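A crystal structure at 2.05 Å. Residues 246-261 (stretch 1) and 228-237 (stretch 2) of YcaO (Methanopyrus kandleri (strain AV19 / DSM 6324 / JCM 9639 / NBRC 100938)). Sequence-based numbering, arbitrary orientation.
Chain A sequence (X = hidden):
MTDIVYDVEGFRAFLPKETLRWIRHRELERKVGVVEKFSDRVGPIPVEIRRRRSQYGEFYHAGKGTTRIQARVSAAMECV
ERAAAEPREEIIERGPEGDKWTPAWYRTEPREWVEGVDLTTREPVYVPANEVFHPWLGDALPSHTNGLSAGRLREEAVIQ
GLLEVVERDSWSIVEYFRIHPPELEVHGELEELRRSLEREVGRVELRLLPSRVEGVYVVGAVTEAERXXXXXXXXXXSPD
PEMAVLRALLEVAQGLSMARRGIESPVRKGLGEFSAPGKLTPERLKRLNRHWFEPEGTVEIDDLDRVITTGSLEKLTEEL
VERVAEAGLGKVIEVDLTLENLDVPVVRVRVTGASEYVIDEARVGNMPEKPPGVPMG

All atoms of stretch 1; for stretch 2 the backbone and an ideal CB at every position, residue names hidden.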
# COMPACT_ATOMS: atom_id res chain seq x y z
N LEU A 246 6.76 -6.71 -9.58
CA LEU A 246 5.73 -7.73 -9.36
C LEU A 246 4.49 -7.13 -8.69
O LEU A 246 3.36 -7.35 -9.15
CB LEU A 246 6.28 -8.92 -8.55
CG LEU A 246 5.24 -10.00 -8.24
CD1 LEU A 246 4.75 -10.70 -9.51
CD2 LEU A 246 5.80 -11.01 -7.24
N ARG A 247 4.70 -6.36 -7.62
CA ARG A 247 3.60 -5.71 -6.91
C ARG A 247 2.76 -4.81 -7.80
O ARG A 247 1.54 -4.86 -7.74
CB ARG A 247 4.13 -4.92 -5.72
CG ARG A 247 4.52 -5.79 -4.55
CD ARG A 247 5.27 -4.98 -3.51
NE ARG A 247 5.25 -5.71 -2.25
CZ ARG A 247 5.28 -5.17 -1.03
NH1 ARG A 247 5.36 -3.85 -0.85
NH2 ARG A 247 5.22 -5.98 0.01
N ALA A 248 3.42 -4.00 -8.64
CA ALA A 248 2.72 -3.10 -9.59
C ALA A 248 1.85 -3.87 -10.59
O ALA A 248 0.69 -3.51 -10.83
CB ALA A 248 3.72 -2.20 -10.30
N LEU A 249 2.42 -4.94 -11.16
CA LEU A 249 1.70 -5.80 -12.11
C LEU A 249 0.51 -6.53 -11.47
O LEU A 249 -0.56 -6.61 -12.08
CB LEU A 249 2.66 -6.80 -12.77
CG LEU A 249 3.67 -6.22 -13.77
CD1 LEU A 249 4.76 -7.22 -14.11
CD2 LEU A 249 3.00 -5.73 -15.04
N LEU A 250 0.71 -7.01 -10.25
CA LEU A 250 -0.37 -7.64 -9.47
C LEU A 250 -1.52 -6.66 -9.15
O LEU A 250 -2.68 -7.05 -9.16
CB LEU A 250 0.17 -8.28 -8.18
CG LEU A 250 1.09 -9.50 -8.32
CD1 LEU A 250 1.60 -9.92 -6.95
CD2 LEU A 250 0.42 -10.69 -8.99
N GLU A 251 -1.17 -5.40 -8.88
CA GLU A 251 -2.16 -4.36 -8.65
C GLU A 251 -2.98 -4.05 -9.91
O GLU A 251 -4.18 -3.85 -9.82
CB GLU A 251 -1.53 -3.10 -8.06
CG GLU A 251 -1.85 -2.91 -6.58
CD GLU A 251 -1.26 -1.64 -5.99
OE1 GLU A 251 -1.22 -0.60 -6.67
OE2 GLU A 251 -0.81 -1.69 -4.82
N VAL A 252 -2.32 -4.05 -11.07
CA VAL A 252 -3.01 -3.94 -12.37
C VAL A 252 -4.04 -5.07 -12.54
O VAL A 252 -5.21 -4.80 -12.82
CB VAL A 252 -2.01 -3.89 -13.54
CG1 VAL A 252 -2.71 -4.09 -14.88
CG2 VAL A 252 -1.26 -2.57 -13.53
N ALA A 253 -3.62 -6.32 -12.33
CA ALA A 253 -4.54 -7.46 -12.44
C ALA A 253 -5.73 -7.30 -11.49
O ALA A 253 -6.87 -7.51 -11.90
CB ALA A 253 -3.81 -8.77 -12.17
N GLN A 254 -5.46 -6.92 -10.24
CA GLN A 254 -6.50 -6.61 -9.27
C GLN A 254 -7.46 -5.52 -9.77
O GLN A 254 -8.69 -5.67 -9.67
CB GLN A 254 -5.87 -6.19 -7.94
CG GLN A 254 -6.86 -5.94 -6.81
CD GLN A 254 -6.15 -5.77 -5.48
OE1 GLN A 254 -6.23 -6.65 -4.61
NE2 GLN A 254 -5.44 -4.67 -5.32
N GLY A 255 -6.88 -4.44 -10.31
CA GLY A 255 -7.64 -3.33 -10.89
C GLY A 255 -8.58 -3.79 -12.00
O GLY A 255 -9.74 -3.39 -12.03
N LEU A 256 -8.07 -4.64 -12.89
CA LEU A 256 -8.86 -5.17 -14.00
C LEU A 256 -9.99 -6.07 -13.56
O LEU A 256 -11.09 -6.01 -14.12
CB LEU A 256 -7.98 -5.87 -15.04
CG LEU A 256 -6.97 -4.97 -15.77
CD1 LEU A 256 -5.95 -5.78 -16.54
CD2 LEU A 256 -7.70 -3.98 -16.67
N SER A 257 -9.73 -6.90 -12.54
CA SER A 257 -10.76 -7.73 -11.93
C SER A 257 -11.90 -6.87 -11.39
O SER A 257 -13.08 -7.16 -11.65
CB SER A 257 -10.17 -8.61 -10.82
OG SER A 257 -11.20 -9.22 -10.07
N MSE A 258 -11.55 -5.80 -10.66
CA MSE A 258 -12.52 -4.87 -10.07
C MSE A 258 -13.35 -4.15 -11.10
O MSE A 258 -14.58 -4.03 -10.94
CB MSE A 258 -11.82 -3.77 -9.27
CG MSE A 258 -10.86 -4.31 -8.22
SE MSE A 258 -11.91 -5.04 -6.74
CE MSE A 258 -11.01 -3.72 -5.57
N ALA A 259 -12.69 -3.66 -12.15
CA ALA A 259 -13.37 -2.90 -13.21
C ALA A 259 -14.35 -3.79 -13.97
O ALA A 259 -15.47 -3.37 -14.28
CB ALA A 259 -12.36 -2.26 -14.15
N ARG A 260 -13.95 -5.04 -14.24
CA ARG A 260 -14.79 -6.01 -14.93
C ARG A 260 -16.00 -6.46 -14.11
O ARG A 260 -16.97 -6.97 -14.67
CB ARG A 260 -13.97 -7.23 -15.36
CG ARG A 260 -13.14 -6.98 -16.61
CD ARG A 260 -12.05 -8.02 -16.73
NE ARG A 260 -11.07 -7.61 -17.73
CZ ARG A 260 -10.14 -8.40 -18.27
NH1 ARG A 260 -10.05 -9.67 -17.92
NH2 ARG A 260 -9.30 -7.91 -19.17
N ARG A 261 -15.94 -6.28 -12.80
CA ARG A 261 -17.08 -6.51 -11.91
C ARG A 261 -17.83 -5.21 -11.58
O ARG A 261 -18.82 -5.23 -10.85
CB ARG A 261 -16.64 -7.20 -10.62
CG ARG A 261 -16.30 -8.67 -10.79
CD ARG A 261 -15.80 -9.30 -9.51
NE ARG A 261 -15.55 -10.72 -9.74
CZ ARG A 261 -16.48 -11.67 -9.67
NH1 ARG A 261 -17.74 -11.38 -9.35
NH2 ARG A 261 -16.15 -12.93 -9.94
N UNK A 228 -12.17 2.25 -21.41
CA UNK A 228 -11.56 3.25 -20.53
C UNK A 228 -11.43 2.82 -19.06
O UNK A 228 -10.44 3.15 -18.40
CB UNK A 228 -12.38 4.54 -20.60
N UNK A 229 -12.41 2.06 -18.56
CA UNK A 229 -12.41 1.55 -17.18
C UNK A 229 -11.30 0.51 -16.95
O UNK A 229 -10.93 0.25 -15.80
CB UNK A 229 -13.77 0.93 -16.85
N UNK A 230 -10.76 -0.03 -18.04
CA UNK A 230 -9.65 -0.98 -18.02
C UNK A 230 -8.28 -0.31 -18.15
O UNK A 230 -7.25 -0.99 -18.28
CB UNK A 230 -9.83 -2.00 -19.15
N UNK A 231 -8.28 1.02 -18.11
CA UNK A 231 -7.04 1.80 -18.06
C UNK A 231 -6.83 2.11 -16.61
O UNK A 231 -7.40 3.06 -16.06
CB UNK A 231 -7.10 3.07 -18.91
N UNK A 232 -6.01 1.27 -15.98
CA UNK A 232 -5.79 1.30 -14.55
C UNK A 232 -4.30 1.51 -14.28
O UNK A 232 -3.47 1.47 -15.20
CB UNK A 232 -6.29 0.01 -13.89
N UNK A 233 -3.97 1.74 -13.02
CA UNK A 233 -2.58 1.89 -12.60
C UNK A 233 -2.32 0.97 -11.45
O UNK A 233 -3.20 0.73 -10.63
CB UNK A 233 -2.26 3.34 -12.22
N UNK A 234 -1.10 0.45 -11.39
CA UNK A 234 -0.64 -0.36 -10.25
C UNK A 234 0.71 0.15 -9.77
O UNK A 234 1.50 0.67 -10.57
CB UNK A 234 -0.54 -1.84 -10.63
N UNK A 235 0.97 0.00 -8.47
CA UNK A 235 2.24 0.43 -7.87
C UNK A 235 2.81 -0.60 -6.91
O UNK A 235 2.07 -1.35 -6.28
CB UNK A 235 2.05 1.76 -7.13
N UNK A 236 4.13 -0.61 -6.81
CA UNK A 236 4.83 -1.43 -5.83
C UNK A 236 6.07 -0.73 -5.31
O UNK A 236 6.71 0.04 -6.03
CB UNK A 236 5.21 -2.78 -6.44
N UNK A 237 6.39 -0.98 -4.04
CA UNK A 237 7.62 -0.49 -3.44
C UNK A 237 8.31 -1.61 -2.68
O UNK A 237 7.65 -2.36 -1.94
CB UNK A 237 7.34 0.69 -2.51

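The strand of residues 233-237 runs roughly antiparallel to the helix of stretch 1, at 150° between their directions, and the two axes come within 5.4 Å.

At position 228 the ideal CB finds nothing of stretch 1 within 5.5 Å, so the helix sets no preference; the residue is Val-228. Position 229 directs its CB toward Ala-259, 4.4 Å from that CB, which suits a small residue or a longer one able to turn aside. It is Glu-229, whose carboxylate makes no contact with stretch 1, while the backbone Glu-229 O lies 3.3 Å from Ala-259 CB.

Position 230 points sideways, with its ideal CB 3.8 Å from Leu-256 CD2 and the guanidinium of Arg-260 within reach of a long side chain. An apolar residue could cover the leucine, but an acidic one could also meet the charge. Glu-230 does both: its CB packs on Leu-256, and OE1 accepts a hydrogen bond from Arg-260 NE at 3.2 Å, a salt bridge at the edge of the guanidinium.

Position 231 points away and is unconstrained here; it is selenomethionine Met-231. Position 232 turns toward the helix, its ideal CB 4.7 Å from Gly-255 CA, where the absent side chain leaves room beside Val-252 and Leu-256. A medium-sized aliphatic residue fits. Val-232 places CG2 4.1 Å from both Val-252 CG1 and Leu-256 CD2.

Position 233 again points away, so many side chains would do; it is selenomethionine Met-233, whose O shares a water with Glu-251 O.

At position 234 an ideal CB would lie 2.1 Å from Ala-248 O and 2.9 Å from Val-252 N. Both are clashes, so glycine alone suits. Gly-234 lets strand and helix close up, its CA making a CA-H...O contact of 3.5 Å with Ala-248 O.

Position 235 points away overall, allowing a large side chain, while its backbone N faces the Glu-251 carboxylate. Phe-235 extends its ring from the far side of the strand, and its N donates to Glu-251 OE1 at 2.9 Å.

Position 236 repeats the restriction: an ideal CB would sit 2.5 Å from Arg-247 CB, a clash. Gly-236 instead brings its CA to 3.6 Å from Arg-247 CB.

Position 237 points away, so the helix leaves its size open. The residue is Ala-237, which meets Arg-247 through its backbone: its O lies 2.9 Å from Arg-247 NH1, and a water accepts from its N and, weakly, from Arg-247 NH1.

Stretch 2 (228-237) VEEMVMGFGA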
# COMPACT_ATOMS: atom_id res chain seq x y z
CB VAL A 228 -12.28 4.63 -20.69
CG1 VAL A 228 -13.65 4.66 -20.03
CG2 VAL A 228 -11.41 5.77 -20.18
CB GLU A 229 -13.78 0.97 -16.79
CG GLU A 229 -14.54 0.24 -17.90
CD GLU A 229 -15.21 1.17 -18.90
OE1 GLU A 229 -14.88 1.08 -20.10
OE2 GLU A 229 -16.06 2.00 -18.49
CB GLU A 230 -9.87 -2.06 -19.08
CG GLU A 230 -11.11 -2.89 -18.76
CD GLU A 230 -11.11 -4.26 -19.39
OE1 GLU A 230 -12.11 -4.97 -19.18
OE2 GLU A 230 -10.14 -4.62 -20.09
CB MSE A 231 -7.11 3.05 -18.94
CG MSE A 231 -6.93 2.61 -20.38
SE MSE A 231 -7.07 4.18 -21.57
CE MSE A 231 -5.36 5.04 -21.12
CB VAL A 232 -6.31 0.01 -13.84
CG1 VAL A 232 -7.83 -0.12 -13.94
CG2 VAL A 232 -5.61 -1.25 -14.37
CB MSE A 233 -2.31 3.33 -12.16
CG MSE A 233 -2.52 4.36 -13.26
SE MSE A 233 -2.00 6.12 -12.55
CE MSE A 233 -3.60 6.41 -11.45
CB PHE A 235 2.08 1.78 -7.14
CG PHE A 235 1.57 2.88 -8.02
CD1 PHE A 235 2.45 3.66 -8.76
CD2 PHE A 235 0.20 3.13 -8.12
CE1 PHE A 235 1.98 4.67 -9.60
CE2 PHE A 235 -0.28 4.13 -8.96
CZ PHE A 235 0.61 4.90 -9.69
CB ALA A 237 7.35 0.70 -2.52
O HOH W 1 -5.24 -0.98 -10.25
O HOH W 2 4.29 -1.38 -1.66
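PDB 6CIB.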